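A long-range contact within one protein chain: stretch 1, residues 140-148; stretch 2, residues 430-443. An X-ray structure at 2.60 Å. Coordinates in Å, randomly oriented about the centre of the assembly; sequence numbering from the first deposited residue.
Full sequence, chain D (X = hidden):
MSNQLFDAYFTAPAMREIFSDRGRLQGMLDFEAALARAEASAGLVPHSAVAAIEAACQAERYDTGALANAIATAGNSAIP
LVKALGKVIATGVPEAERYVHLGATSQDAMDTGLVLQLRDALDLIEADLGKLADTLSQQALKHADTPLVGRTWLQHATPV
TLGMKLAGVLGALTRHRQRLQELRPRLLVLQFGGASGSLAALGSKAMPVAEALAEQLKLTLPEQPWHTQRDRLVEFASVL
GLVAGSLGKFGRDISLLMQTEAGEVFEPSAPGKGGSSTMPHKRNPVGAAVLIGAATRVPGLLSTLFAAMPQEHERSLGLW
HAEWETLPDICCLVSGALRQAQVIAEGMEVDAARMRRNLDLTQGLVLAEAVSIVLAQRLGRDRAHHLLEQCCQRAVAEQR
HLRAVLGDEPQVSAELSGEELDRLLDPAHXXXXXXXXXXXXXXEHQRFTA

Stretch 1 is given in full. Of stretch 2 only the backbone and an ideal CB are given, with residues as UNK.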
# COMPACT_ATOMS: atom_id res chain seq x y z
N ALA D 140 31.05 -14.83 1.14
CA ALA D 140 31.47 -13.92 0.08
C ALA D 140 32.94 -14.18 -0.23
O ALA D 140 33.32 -14.37 -1.37
CB ALA D 140 31.27 -12.47 0.53
N LEU D 141 33.77 -14.19 0.81
CA LEU D 141 35.19 -14.44 0.63
C LEU D 141 35.43 -15.83 0.05
O LEU D 141 36.17 -15.98 -0.91
CB LEU D 141 35.93 -14.33 1.96
CG LEU D 141 36.13 -12.92 2.52
CD1 LEU D 141 36.67 -13.03 3.94
CD2 LEU D 141 37.08 -12.14 1.62
N LYS D 142 34.80 -16.83 0.65
CA LYS D 142 34.95 -18.21 0.19
C LYS D 142 34.70 -18.37 -1.29
O LYS D 142 35.42 -19.11 -1.96
CB LYS D 142 34.01 -19.14 0.96
CG LYS D 142 34.01 -20.56 0.44
CD LYS D 142 33.34 -21.50 1.43
CE LYS D 142 33.38 -22.95 0.97
NZ LYS D 142 32.77 -23.87 1.96
N HIS D 143 33.69 -17.69 -1.82
CA HIS D 143 33.38 -17.80 -3.23
C HIS D 143 33.70 -16.52 -4.01
O HIS D 143 33.12 -16.27 -5.07
CB HIS D 143 31.90 -18.15 -3.43
CG HIS D 143 31.53 -19.52 -2.93
ND1 HIS D 143 31.02 -19.74 -1.67
CD2 HIS D 143 31.60 -20.73 -3.52
CE1 HIS D 143 30.80 -21.03 -1.50
NE2 HIS D 143 31.14 -21.65 -2.61
N ALA D 144 34.63 -15.73 -3.50
CA ALA D 144 35.00 -14.48 -4.16
C ALA D 144 35.36 -14.65 -5.62
O ALA D 144 35.26 -13.72 -6.41
CB ALA D 144 36.17 -13.83 -3.43
N ASP D 145 35.77 -15.85 -6.02
CA ASP D 145 36.13 -16.03 -7.41
C ASP D 145 35.60 -17.28 -8.10
O ASP D 145 36.18 -17.73 -9.09
CB ASP D 145 37.66 -15.94 -7.57
CG ASP D 145 38.39 -16.87 -6.64
OD1 ASP D 145 39.61 -16.68 -6.46
OD2 ASP D 145 37.75 -17.79 -6.08
N THR D 146 34.52 -17.86 -7.58
CA THR D 146 33.94 -18.99 -8.27
C THR D 146 33.02 -18.29 -9.30
O THR D 146 32.10 -17.55 -8.94
CB THR D 146 33.18 -19.96 -7.30
OG1 THR D 146 31.84 -20.17 -7.77
CG2 THR D 146 33.15 -19.43 -5.93
N PRO D 147 33.30 -18.47 -10.59
CA PRO D 147 32.51 -17.85 -11.65
C PRO D 147 31.15 -18.44 -12.00
O PRO D 147 30.96 -19.66 -12.02
CB PRO D 147 33.47 -17.88 -12.84
CG PRO D 147 34.19 -19.17 -12.63
CD PRO D 147 34.46 -19.19 -11.14
N LEU D 148 30.19 -17.55 -12.26
CA LEU D 148 28.84 -17.92 -12.64
C LEU D 148 28.47 -16.87 -13.70
O LEU D 148 29.06 -15.79 -13.72
CB LEU D 148 27.86 -17.95 -11.41
CG LEU D 148 27.30 -16.80 -10.53
CD1 LEU D 148 26.40 -17.26 -9.39
CD2 LEU D 148 28.45 -16.12 -9.93
N UNK D 430 37.50 -13.04 -17.19
CA UNK D 430 36.71 -11.85 -17.48
C UNK D 430 35.80 -11.56 -16.30
O UNK D 430 34.62 -11.28 -16.46
CB UNK D 430 35.90 -12.03 -18.76
N UNK D 431 36.38 -11.61 -15.11
CA UNK D 431 35.65 -11.36 -13.87
C UNK D 431 35.69 -9.90 -13.43
O UNK D 431 35.11 -9.54 -12.40
CB UNK D 431 36.22 -12.24 -12.75
N UNK D 432 36.35 -9.05 -14.21
CA UNK D 432 36.43 -7.65 -13.85
C UNK D 432 36.80 -7.38 -12.40
O UNK D 432 37.74 -7.96 -11.87
CB UNK D 432 35.09 -6.98 -14.15
N UNK D 433 36.04 -6.51 -11.74
CA UNK D 433 36.31 -6.16 -10.35
C UNK D 433 35.63 -7.07 -9.32
O UNK D 433 35.57 -6.74 -8.13
CB UNK D 433 35.87 -4.71 -10.11
N UNK D 434 35.12 -8.21 -9.77
CA UNK D 434 34.45 -9.15 -8.89
C UNK D 434 35.10 -9.28 -7.52
O UNK D 434 34.46 -9.04 -6.50
CB UNK D 434 34.40 -10.53 -9.56
N UNK D 435 36.38 -9.68 -7.50
CA UNK D 435 37.10 -9.85 -6.23
C UNK D 435 37.28 -8.54 -5.45
O UNK D 435 37.31 -8.54 -4.21
CB UNK D 435 38.47 -10.47 -6.50
N UNK D 436 37.41 -7.43 -6.16
CA UNK D 436 37.56 -6.15 -5.51
C UNK D 436 36.28 -5.81 -4.74
O UNK D 436 36.33 -5.42 -3.56
CB UNK D 436 37.89 -5.06 -6.53
N UNK D 437 35.13 -5.96 -5.40
CA UNK D 437 33.85 -5.67 -4.77
C UNK D 437 33.71 -6.45 -3.45
O UNK D 437 33.35 -5.89 -2.41
CB UNK D 437 32.70 -6.01 -5.72
N UNK D 438 33.98 -7.76 -3.51
CA UNK D 438 33.90 -8.58 -2.31
C UNK D 438 34.84 -8.04 -1.23
O UNK D 438 34.53 -8.07 -0.04
CB UNK D 438 34.24 -10.04 -2.63
N UNK D 439 36.00 -7.55 -1.66
CA UNK D 439 37.00 -7.01 -0.75
C UNK D 439 36.50 -5.78 -0.04
O UNK D 439 36.55 -5.69 1.19
CB UNK D 439 38.29 -6.68 -1.50
N UNK D 440 36.01 -4.82 -0.81
CA UNK D 440 35.50 -3.58 -0.26
C UNK D 440 34.33 -3.80 0.68
O UNK D 440 34.27 -3.22 1.76
CB UNK D 440 35.08 -2.64 -1.39
N UNK D 441 33.39 -4.64 0.26
CA UNK D 441 32.22 -4.92 1.09
C UNK D 441 32.60 -5.56 2.43
O UNK D 441 32.10 -5.15 3.48
CB UNK D 441 31.25 -5.84 0.33
N UNK D 442 33.46 -6.57 2.38
CA UNK D 442 33.90 -7.26 3.59
C UNK D 442 34.69 -6.30 4.45
O UNK D 442 34.55 -6.28 5.67
CB UNK D 442 34.74 -8.50 3.25
N UNK D 443 35.51 -5.49 3.79
CA UNK D 443 36.32 -4.49 4.48
C UNK D 443 35.41 -3.59 5.33
O UNK D 443 35.58 -3.46 6.54
CB UNK D 443 37.12 -3.66 3.48

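Position 430 has nothing of stretch 1 within 5.5 Å of its ideal CB, so this contact sets no preference; the residue is Tyr430, whose hydroxyl is hydrogen-bonded elsewhere in the structure.

At 431 CA-to-CB points toward stretch 1, across a gap wide enough that a short side chain would fall short. Pro147 offers an apolar ring there, so leucine, isoleucine or methionine would suit. It is Leu431: CD1 lies 4.2 Å from Pro147 CB, and CD2 lies 4.2 Å from Asp145 O.

Position 432 has phi/psi of 47/-131 in a type II' turn running from 431 to 434. Positive phi by itself favours glycine, and Gly432 is found.

Position 433 is out of reach but sits at the N-cap, where serine, threonine, aspartate or asparagine are common choices. The residue is Gln433, whose side chain does not reach stretch 1.

At 434 the bond points toward stretch 1, with the ideal CB 4.6 Å from Ala144 O. A small residue fits without demanding a partner, and Ala434 adds little contact.

Position 435 points sideways, yet 435 CA lies 5.5 Å from Ala144 CA. The carbonyl of Ala144 and the acid of Asp145 are nearby, so a long basic or polar chain, lysine, arginine or glutamine, is plausible. Arg435 runs past the turn: its CG packs 3.6 Å from Ala144 O, and NH1 comes 3.3 Å from Asp145 CB. Arg435 NH1 is closer to the methylene of Asp145 than to its carboxylate, 4.7 Å away at Asp145 OD1, and no salt bridge forms.

Positions 436 and 437 are out of reach, and stretch 1 leaves them free; they are Val436 and Trp437.

At 438 the bond points toward stretch 1, with the ideal CB 4.3 Å from Ala144 CB and 4.6 Å from Ala140 O. So close an approach favours a compact apolar group: alanine, valine or perhaps isoleucine. Val438, chi1 174° (t), directs CG1 among three residues, 3.9 Å from Ala140 CB, 4.2 Å from Leu141 CD2 and 4.1 Å from Ala144 CB.

Position 439 points away and could be almost anything helix-tolerant; it is Ala439. Positions 440 and 441 are out of reach and hold Arg440 and Ala441.

One helical turn beyond 438, the bond at 442 again points toward stretch 1, and 442 CB lies 4.6 Å from Leu141 CD2. Valine, leucine or isoleucine would suit. Val442 places CG2 4.1 Å from Leu141 CG, extending the apolar row.

Position 443 is out of reach; it is Ser443.

Stretch 2 (430-443) YLGQARVWVARAVS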
# COMPACT_ATOMS: atom_id res chain seq x y z
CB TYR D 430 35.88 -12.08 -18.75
CG TYR D 430 35.54 -10.81 -19.48
CD1 TYR D 430 36.54 -9.92 -19.87
CD2 TYR D 430 34.22 -10.50 -19.82
CE1 TYR D 430 36.24 -8.75 -20.57
CE2 TYR D 430 33.91 -9.33 -20.52
CZ TYR D 430 34.93 -8.46 -20.90
OH TYR D 430 34.63 -7.30 -21.59
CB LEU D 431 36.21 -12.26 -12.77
CG LEU D 431 35.49 -13.60 -12.60
CD1 LEU D 431 35.00 -14.11 -13.95
CD2 LEU D 431 36.41 -14.60 -11.93
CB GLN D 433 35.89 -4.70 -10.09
CG GLN D 433 36.55 -3.70 -11.04
CD GLN D 433 38.06 -3.85 -11.06
OE1 GLN D 433 38.74 -3.62 -10.04
NE2 GLN D 433 38.61 -4.25 -12.21
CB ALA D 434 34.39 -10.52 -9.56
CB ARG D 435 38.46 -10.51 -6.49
CG ARG D 435 38.38 -12.02 -6.64
CD ARG D 435 39.74 -12.69 -6.89
NE ARG D 435 40.23 -12.47 -8.25
CZ ARG D 435 39.52 -12.72 -9.36
NH1 ARG D 435 38.27 -13.18 -9.27
NH2 ARG D 435 40.05 -12.48 -10.55
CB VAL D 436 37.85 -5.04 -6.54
CG1 VAL D 436 37.87 -3.67 -5.86
CG2 VAL D 436 39.16 -5.31 -7.22
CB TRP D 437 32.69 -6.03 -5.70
CG TRP D 437 32.64 -5.28 -7.02
CD1 TRP D 437 32.05 -5.72 -8.18
CD2 TRP D 437 33.15 -3.97 -7.30
NE1 TRP D 437 32.17 -4.76 -9.16
CE2 TRP D 437 32.84 -3.68 -8.65
CE3 TRP D 437 33.84 -3.01 -6.54
CZ2 TRP D 437 33.19 -2.47 -9.26
CZ3 TRP D 437 34.19 -1.80 -7.15
CH2 TRP D 437 33.87 -1.54 -8.50
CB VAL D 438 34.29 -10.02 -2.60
CG1 VAL D 438 34.35 -10.81 -1.29
CG2 VAL D 438 33.30 -10.65 -3.58
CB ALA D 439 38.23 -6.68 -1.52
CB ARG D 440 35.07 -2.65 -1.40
CG ARG D 440 36.16 -2.32 -2.37
CD ARG D 440 35.63 -1.36 -3.40
NE ARG D 440 36.40 -0.12 -3.44
CZ ARG D 440 35.87 1.09 -3.51
NH1 ARG D 440 34.55 1.26 -3.52
NH2 ARG D 440 36.65 2.15 -3.58
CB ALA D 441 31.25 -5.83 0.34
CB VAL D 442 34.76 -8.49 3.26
CG1 VAL D 442 35.36 -9.08 4.53
CG2 VAL D 442 33.91 -9.52 2.54
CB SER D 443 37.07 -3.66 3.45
OG SER D 443 37.84 -2.67 4.08
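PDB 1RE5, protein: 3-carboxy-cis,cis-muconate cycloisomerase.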